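PDB 6KXD: ketosynthase from Streptomyces sp. MSC090213JE08, which belongs to the ketosynthase/chain length factor pair of the ishigamide highly reducing type II polyketide synthase and probably takes part in condensing acyl units on an acyl carrier protein. Local coordinates for residues 14-17 / 18-21; 109-112 / 113-116; 219-222 / 223-226; 212-215 / 216-219. All coordinates share one frame; numbering follows the deposited sequence.

Contact 1: 14-17 / 18-21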
loop_
_atom_site.group_PDB
_atom_site.type_symbol
_atom_site.label_atom_id
_atom_site.label_comp_id
_atom_site.label_asym_id
_atom_site.label_seq_id
_atom_site.Cartn_x
_atom_site.Cartn_y
_atom_site.Cartn_z
ATOM N N THR B 14 14.030 4.209 -30.449
ATOM C CA THR B 14 13.946 2.737 -30.561
ATOM C C THR B 14 12.842 2.151 -29.668
ATOM O O THR B 14 12.615 0.944 -29.716
ATOM C CB THR B 14 15.271 2.066 -30.160
ATOM O OG1 THR B 14 16.335 3.012 -30.287
ATOM C CG2 THR B 14 15.591 0.838 -30.983
ATOM N N LEU B 15 12.162 2.998 -28.875
ATOM C CA LEU B 15 11.351 2.566 -27.702
ATOM C C LEU B 15 9.914 2.235 -28.088
ATOM O O LEU B 15 9.258 3.044 -28.736
ATOM C CB LEU B 15 11.313 3.697 -26.666
ATOM C CG LEU B 15 12.513 3.794 -25.732
ATOM C CD1 LEU B 15 12.333 4.964 -24.774
ATOM C CD2 LEU B 15 12.715 2.485 -24.976
ATOM N N PRO B 16 9.330 1.119 -27.586
ATOM C CA PRO B 16 7.908 0.848 -27.802
ATOM C C PRO B 16 7.042 2.043 -27.406
ATOM O O PRO B 16 7.475 2.926 -26.660
ATOM C CB PRO B 16 7.596 -0.380 -26.931
ATOM C CG PRO B 16 8.946 -1.038 -26.704
ATOM C CD PRO B 16 9.982 0.070 -26.784
ATOM N N PRO B 17 5.780 2.111 -27.887
ATOM C CA PRO B 17 4.945 3.283 -27.647
ATOM C C PRO B 17 4.453 3.151 -26.199
ATOM O O PRO B 17 4.184 2.028 -25.736
ATOM C CB PRO B 17 3.860 3.150 -28.727
ATOM C CG PRO B 17 3.695 1.640 -28.903
ATOM C CD PRO B 17 5.050 1.034 -28.583
ATOM N N GLY B 18 4.429 4.274 -25.475
ATOM C CA GLY B 18 4.009 4.301 -24.065
ATOM C C GLY B 18 5.000 3.640 -23.108
ATOM O O GLY B 18 4.603 3.231 -22.023
ATOM N N THR B 19 6.283 3.535 -23.489
ATOM C CA THR B 19 7.320 3.061 -22.564
ATOM C C THR B 19 7.586 4.160 -21.542
ATOM O O THR B 19 7.791 5.327 -21.881
ATOM C CB THR B 19 8.629 2.645 -23.251
ATOM O OG1 THR B 19 8.405 1.440 -23.986
ATOM C CG2 THR B 19 9.749 2.418 -22.261
ATOM N N PRO B 20 7.574 3.836 -20.236
ATOM C CA PRO B 20 7.904 4.851 -19.243
ATOM C C PRO B 20 9.399 5.174 -19.266
ATOM O O PRO B 20 10.238 4.295 -19.467
ATOM C CB PRO B 20 7.410 4.252 -17.925
ATOM C CG PRO B 20 7.382 2.769 -18.153
ATOM C CD PRO B 20 7.192 2.544 -19.645
ATOM N N VAL B 21 9.690 6.448 -19.047
ATOM C CA VAL B 21 10.980 6.956 -18.976
ATOM C C VAL B 21 11.108 7.695 -17.664
ATOM O O VAL B 21 10.195 8.398 -17.250
ATOM C CB VAL B 21 11.336 7.852 -20.180
ATOM C CG1 VAL B 21 11.381 7.012 -21.447
ATOM C CG2 VAL B 21 10.406 9.027 -20.367
#
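Thr19 holds the carbonyl of Pro16 with two donors. Its hydroxyl gives a hydrogen bond from OG1 to Pro16 O at 3.2 Å, and its backbone N reaches the same oxygen in a weak bond of 3.4 Å, with an angle of 145° at the hydrogen. The hydroxyl does not come in on a lone pair: it stands above the carbonyl plane, 53° out of it. With chi1 at -70°, OG1 sits beside the Thr19 backbone N, and that places both donors within reach of one acceptor. Together they close a type II beta turn from Pro16 to Thr19. Pro17 takes its second position, and Gly18 its third, with a positive phi; a CB on Gly18 would press against Pro17 O.

Around this polar core the side chains pack. The Pro16 ring passes obliquely by the hydroxyl, with CD 3.5 Å from Thr19 OG1. On the other branch of the threonine, CG2 meets Leu15 CD2 at 4.0 Å, the two side chains crossing at about a right angle. Leu15 turns its second methyl to the strand, CD1 lying 4.0 Å from Val21 CG1. With alanine in place of Thr19, Pro16 O is likely to keep only the weak backbone bond of this turn, and a gap would probably open beside Leu15 CD2.

Leu15 also rests on Ala251 and Leu253 of strand 250-259, while Gly18 N bonds to Glu242. The turn thus leads the chain into strand 20-29, which runs antiparallel to both strand 229-240 and strand 250-259.

Contact 2: 109-112 / 113-116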
loop_
_atom_site.group_PDB
_atom_site.type_symbol
_atom_site.label_atom_id
_atom_site.label_comp_id
_atom_site.label_asym_id
_atom_site.label_seq_id
_atom_site.Cartn_x
_atom_site.Cartn_y
_atom_site.Cartn_z
ATOM N N ALA B 109 6.743 20.446 -14.274
ATOM C CA ALA B 109 5.375 20.889 -14.363
ATOM C C ALA B 109 4.519 19.722 -13.892
ATOM O O ALA B 109 4.566 18.656 -14.474
ATOM C CB ALA B 109 5.025 21.276 -15.774
ATOM N N THR B 110 3.798 19.933 -12.809
ATOM C CA THR B 110 2.887 18.898 -12.330
ATOM C C THR B 110 1.458 19.396 -12.500
ATOM O O THR B 110 1.200 20.584 -12.608
ATOM C CB THR B 110 3.199 18.536 -10.878
ATOM O OG1 THR B 110 3.059 19.737 -10.133
ATOM C CG2 THR B 110 4.585 17.965 -10.651
ATOM N N ASP B 111 0.532 18.453 -12.570
ATOM C CA ASP B 111 -0.877 18.783 -12.590
ATOM C C ASP B 111 -1.655 17.669 -11.898
ATOM O O ASP B 111 -1.079 16.760 -11.311
ATOM C CB ASP B 111 -1.315 19.029 -14.033
ATOM C CG ASP B 111 -1.066 17.879 -14.996
ATOM O OD1 ASP B 111 -0.992 16.695 -14.565
ATOM O OD2 ASP B 111 -0.950 18.170 -16.206
ATOM N N GLU B 112 -2.979 17.703 -12.057
ATOM C CA GLU B 112 -3.847 16.758 -11.461
ATOM C C GLU B 112 -3.664 15.362 -12.073
ATOM O O GLU B 112 -4.268 14.436 -11.570
ATOM C CB GLU B 112 -5.284 17.302 -11.558
ATOM C CG GLU B 112 -5.896 17.244 -12.953
ATOM C CD GLU B 112 -5.403 18.306 -13.930
ATOM O OE1 GLU B 112 -4.645 19.243 -13.486
ATOM O OE2 GLU B 112 -5.742 18.187 -15.146
ATOM N N LEU B 113 -2.887 15.199 -13.170
ATOM C CA LEU B 113 -2.601 13.890 -13.760
ATOM C C LEU B 113 -1.168 13.441 -13.430
ATOM O O LEU B 113 -0.623 12.509 -14.055
ATOM C CB LEU B 113 -2.826 13.961 -15.269
ATOM C CG LEU B 113 -4.294 14.029 -15.703
ATOM C CD1 LEU B 113 -4.386 13.906 -17.224
ATOM C CD2 LEU B 113 -5.124 12.953 -14.998
ATOM N N THR B 114 -0.573 14.114 -12.449
ATOM C CA THR B 114 0.677 13.684 -11.874
ATOM C C THR B 114 0.371 12.770 -10.689
ATOM O O THR B 114 -0.211 13.196 -9.722
ATOM C CB THR B 114 1.569 14.807 -11.361
ATOM O OG1 THR B 114 1.821 15.716 -12.441
ATOM C CG2 THR B 114 2.891 14.284 -10.851
ATOM N N GLY B 115 0.800 11.529 -10.813
ATOM C CA GLY B 115 0.620 10.555 -9.749
ATOM C C GLY B 115 1.768 10.578 -8.754
ATOM O O GLY B 115 2.934 11.028 -9.049
ATOM N N VAL B 116 1.504 10.022 -7.560
ATOM C CA VAL B 116 2.519 9.818 -6.575
ATOM C C VAL B 116 2.390 8.383 -6.103
ATOM O O VAL B 116 1.268 8.008 -5.737
ATOM C CB VAL B 116 2.349 10.738 -5.346
ATOM C CG1 VAL B 116 3.343 10.365 -4.251
ATOM C CG2 VAL B 116 2.494 12.204 -5.730
HETATM O O HOH W 1 -1.230 15.463 -8.973
HETATM O O HOH W 2 1.063 15.212 -15.102
#
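Thr110 leans against Thr114 four residues on, its CB 3.5 Å from Thr114 OG1 and the two side chains passing at a slant.

Asp111 carries most of the contact, using backbone and side chain alike. Its N-H points almost straight at the threonine hydroxyl, Asp111 N to Thr114 OG1 being 3.0 Å with an angle of 165°. Its carbonyl takes the return bond, Thr114 N to Asp111 O at 2.9 Å, which closes a type I beta turn from Asp111 to Thr114. The carboxylate adds an Asx turn within it: OD1 accepts from Leu113 N at 2.8 Å, the donor lying above the carboxylate plane. A chi1 of 57°, with CG between the backbone N and the carbonyl carbon, brings OD1 round to Leu113 N.

Two waters complete the network. One donates to Asp111 O and Thr114 O; the other donates to Asp111 OD1 at 2.6 Å and lies 2.8 Å from Thr114 OG1. The threonine hydroxyl is therefore held between a backbone N-H and a water.

Glu112 takes the second position of the turn and packs on Arg279 of the partner ketosynthase chain. Beyond it the chain enters strand 114-119, which runs parallel to strands 171-174 and 199-206; Val116 pairs through its backbone with Pro170 and Thr172, and Gly115 with Lys199 and Leu201.

Contact 3: 219-222 / 223-226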
loop_
_atom_site.group_PDB
_atom_site.type_symbol
_atom_site.label_atom_id
_atom_site.label_comp_id
_atom_site.label_asym_id
_atom_site.label_seq_id
_atom_site.Cartn_x
_atom_site.Cartn_y
_atom_site.Cartn_z
ATOM N N ALA B 219 14.339 -9.492 14.406
ATOM C CA ALA B 219 13.918 -10.309 13.272
ATOM C C ALA B 219 15.096 -11.087 12.662
ATOM O O ALA B 219 14.865 -12.077 11.959
ATOM C CB ALA B 219 13.241 -9.457 12.214
ATOM N N THR B 220 16.326 -10.631 12.894
ATOM C CA THR B 220 17.497 -11.262 12.302
ATOM C C THR B 220 17.500 -12.750 12.667
ATOM O O THR B 220 17.135 -13.107 13.772
ATOM C CB THR B 220 18.794 -10.572 12.748
ATOM O OG1 THR B 220 18.790 -9.232 12.256
ATOM C CG2 THR B 220 20.032 -11.261 12.232
ATOM N N ALA B 221 17.864 -13.602 11.700
ATOM C CA ALA B 221 18.215 -15.009 11.956
ATOM C C ALA B 221 19.166 -15.084 13.167
ATOM O O ALA B 221 20.307 -14.629 13.083
ATOM C CB ALA B 221 18.830 -15.611 10.716
ATOM N N SER B 222 18.669 -15.646 14.284
ATOM C CA SER B 222 19.340 -15.649 15.603
ATOM C C SER B 222 20.819 -16.015 15.440
ATOM O O SER B 222 21.159 -16.951 14.721
ATOM C CB SER B 222 18.649 -16.585 16.565
ATOM O OG SER B 222 18.643 -17.918 16.062
ATOM N N GLY B 223 21.690 -15.249 16.103
ATOM C CA GLY B 223 23.124 -15.396 15.961
ATOM C C GLY B 223 23.733 -14.259 15.161
ATOM O O GLY B 223 24.716 -13.662 15.602
ATOM N N ASP B 224 23.146 -13.961 13.991
ATOM C CA ASP B 224 23.713 -13.012 13.016
ATOM C C ASP B 224 23.914 -11.652 13.678
ATOM O O ASP B 224 23.133 -11.255 14.540
ATOM C CB ASP B 224 22.826 -12.860 11.776
ATOM C CG ASP B 224 22.841 -14.054 10.839
ATOM O OD1 ASP B 224 23.076 -15.169 11.326
ATOM O OD2 ASP B 224 22.609 -13.853 9.631
ATOM N N PRO B 225 24.939 -10.874 13.261
ATOM C CA PRO B 225 25.228 -9.587 13.893
ATOM C C PRO B 225 24.127 -8.581 13.523
ATOM O O PRO B 225 23.407 -8.761 12.530
ATOM C CB PRO B 225 26.593 -9.179 13.320
ATOM C CG PRO B 225 26.611 -9.844 11.954
ATOM C CD PRO B 225 25.824 -11.136 12.114
ATOM N N ALA B 226 23.971 -7.573 14.374
ATOM C CA ALA B 226 22.994 -6.544 14.157
ATOM C C ALA B 226 23.344 -5.881 12.829
ATOM O O ALA B 226 24.491 -5.510 12.612
ATOM C CB ALA B 226 22.988 -5.572 15.313
#
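A beta turn joins Ala221 to Asp224 at the tip of the loop that follows helix 210-219. Its closing bond is Asp224 N to Ala221 O at 3.1 Å, with the donor in the carbonyl plane and an angle of 159° at the hydrogen. Ser222 and Gly223 fill the two middle positions. Gly223 adopts a phi of 107°, where any side chain would be driven into the carbonyl oxygen of Ser222, so the geometry calls for glycine at this corner.

Where the two arms leave the turn, Thr220 and Asp224 face each other across the loop, with their side chains set obliquely. The methyl of the threonine does the touching: Thr220 CG2 lies 3.3 Å from Asp224 CB, a spacing so short for two carbons that its exact value is doubtful. At a chi1 of -64° this methyl is turned opposite the Thr220 backbone N and into the loop, while OG1 stays on the helix side and bonds to Glu216 O. On the other arm, Asp224 CB sits 3.3 Å from Ala221 O, and its carboxylate carbon CG is 4.3 Å from Ala221 CB. Asp224 OD1 also comes near Ala221 O, but both are acceptors and no bond forms between them; the turn relies on the backbone N-H.

Thr220 is the first residue to leave the helical conformation. The carbonyls of Ala219 and Thr220 both accept from Arg141 of the partner ketosynthase chain, and Ala226 packs on Pro60 and Ser61. From there the chain continues toward strand 229-240.

Contact 4: 212-215 / 216-219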
loop_
_atom_site.group_PDB
_atom_site.type_symbol
_atom_site.label_atom_id
_atom_site.label_comp_id
_atom_site.label_asym_id
_atom_site.label_seq_id
_atom_site.Cartn_x
_atom_site.Cartn_y
_atom_site.Cartn_z
ATOM N N HIS B 212 12.859 0.683 14.480
ATOM C CA HIS B 212 13.293 -0.056 13.293
ATOM C C HIS B 212 14.553 -0.873 13.583
ATOM O O HIS B 212 14.594 -2.064 13.275
ATOM C CB HIS B 212 13.522 0.913 12.141
ATOM C CG HIS B 212 13.861 0.221 10.873
ATOM N ND1 HIS B 212 15.024 0.473 10.204
ATOM C CD2 HIS B 212 13.224 -0.756 10.212
ATOM C CE1 HIS B 212 15.070 -0.303 9.142
ATOM N NE2 HIS B 212 13.986 -1.071 9.130
ATOM N N ALA B 213 15.580 -0.220 14.135
ATOM C CA ALA B 213 16.841 -0.884 14.385
ATOM C C ALA B 213 16.618 -2.079 15.323
ATOM O O ALA B 213 17.091 -3.165 15.048
ATOM C CB ALA B 213 17.866 0.061 14.947
ATOM N N TRP B 214 15.881 -1.867 16.412
ATOM C CA TRP B 214 15.612 -2.970 17.375
ATOM C C TRP B 214 14.744 -4.053 16.737
ATOM O O TRP B 214 14.995 -5.244 16.928
ATOM C CB TRP B 214 14.992 -2.382 18.652
ATOM C CG TRP B 214 16.038 -1.794 19.531
ATOM C CD1 TRP B 214 16.279 -0.481 19.790
ATOM C CD2 TRP B 214 17.042 -2.537 20.247
ATOM N NE1 TRP B 214 17.359 -0.359 20.619
ATOM C CE2 TRP B 214 17.844 -1.598 20.920
ATOM C CE3 TRP B 214 17.338 -3.905 20.365
ATOM C CZ2 TRP B 214 18.923 -1.982 21.719
ATOM C CZ3 TRP B 214 18.400 -4.283 21.162
ATOM C CH2 TRP B 214 19.190 -3.332 21.803
ATOM N N PHE B 215 13.746 -3.670 15.935
ATOM C CA PHE B 215 12.892 -4.683 15.357
ATOM C C PHE B 215 13.672 -5.527 14.358
ATOM O O PHE B 215 13.467 -6.746 14.283
ATOM C CB PHE B 215 11.665 -4.083 14.685
ATOM C CG PHE B 215 10.596 -3.618 15.637
ATOM C CD1 PHE B 215 10.614 -3.971 16.974
ATOM C CD2 PHE B 215 9.559 -2.819 15.184
ATOM C CE1 PHE B 215 9.619 -3.536 17.838
ATOM C CE2 PHE B 215 8.565 -2.392 16.053
ATOM C CZ PHE B 215 8.587 -2.776 17.372
ATOM N N GLU B 216 14.521 -4.866 13.576
ATOM C CA GLU B 216 15.360 -5.554 12.601
ATOM C C GLU B 216 16.254 -6.562 13.314
ATOM O O GLU B 216 16.445 -7.668 12.835
ATOM C CB GLU B 216 16.253 -4.565 11.854
ATOM C CG GLU B 216 15.520 -3.895 10.708
ATOM C CD GLU B 216 14.983 -4.869 9.676
ATOM O OE1 GLU B 216 15.805 -5.562 9.027
ATOM O OE2 GLU B 216 13.750 -4.965 9.566
ATOM N N HIS B 217 16.898 -6.094 14.382
ATOM C CA HIS B 217 17.798 -6.937 15.185
ATOM C C HIS B 217 17.032 -8.162 15.704
ATOM O O HIS B 217 17.514 -9.285 15.599
ATOM C CB HIS B 217 18.436 -6.120 16.311
ATOM C CG HIS B 217 19.015 -6.949 17.413
ATOM N ND1 HIS B 217 20.271 -7.521 17.323
ATOM C CD2 HIS B 217 18.526 -7.286 18.630
ATOM C CE1 HIS B 217 20.525 -8.191 18.430
ATOM N NE2 HIS B 217 19.459 -8.080 19.240
ATOM N N THR B 218 15.821 -7.935 16.217
ATOM C CA THR B 218 14.982 -8.984 16.722
ATOM C C THR B 218 14.681 -9.994 15.608
ATOM O O THR B 218 14.741 -11.183 15.850
ATOM C CB THR B 218 13.673 -8.446 17.305
ATOM O OG1 THR B 218 13.948 -7.385 18.215
ATOM C CG2 THR B 218 12.857 -9.495 18.018
ATOM N N ALA B 219 14.339 -9.492 14.406
ATOM C CA ALA B 219 13.918 -10.309 13.272
ATOM C C ALA B 219 15.096 -11.087 12.662
ATOM O O ALA B 219 14.865 -12.077 11.959
ATOM C CB ALA B 219 13.241 -9.457 12.214
#
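Successive turns at the C-terminal end of helix 210-219 meet here, in a buried, local contact between residues three and four apart. Thr218 returns to Trp214 twice. Besides the helical bond from Thr218 N to Trp214 O (2.9 Å), the hydroxyl turns back on the same carbonyl, OG1 to Trp214 O at 2.7 Å, and the two donors arrive from opposite faces of its plane. A chi1 of -50° keeps OG1 beside its own backbone N, where it can reach Trp214 O one turn earlier.

Trp214 also meets His217 in an offset edge-to-face pair: the indole's six-membered ring directs its edge at the imidazole face, centroids 5.6 Å apart and planes at 88°. On another side of the helix, Glu216 CG lies over one face of the His212 ring in a CH-pi contact, 3.9 Å from its centroid.

Polar ends reach outward: Glu216 OE2 forms a salt bridge with Arg362, Trp214 NE1 bonds to Pro58 O, and His217 NE2 to Glu133 of the partner ketosynthase chain. Phe215 packs on Ile143 and Thr218 on Met135 of that chain.

A valine in place of Thr218 would probably leave Trp214 O with just the main-chain donor from this turn. The hydroxyl of Thr218 is thus satisfied within its own helix, beside an interface where His217 supplies a polar link between subunits.

Overall arrangement
From the N terminus, contact 1 turns the chain into strand 20-29, and contact 2 does the same for strand 114-119; their centres are about 19 Å apart. Contact 4 follows on the last turns of helix 210-219, and contact 3 begins where it ends, the two sharing Ala219. There the chain folds back far enough for Ala226 CB to pack 3.9 Å from His217 ND1. The contacts run in series, without nesting or crossing. Contacts 3 and 4 lie across the chain's centre from contacts 1 and 2, some 36 to 43 Å away between centres. Contacts 2, 3 and 4 all reach the partner ketosynthase chain, whereas contact 1 stays within its own subunit.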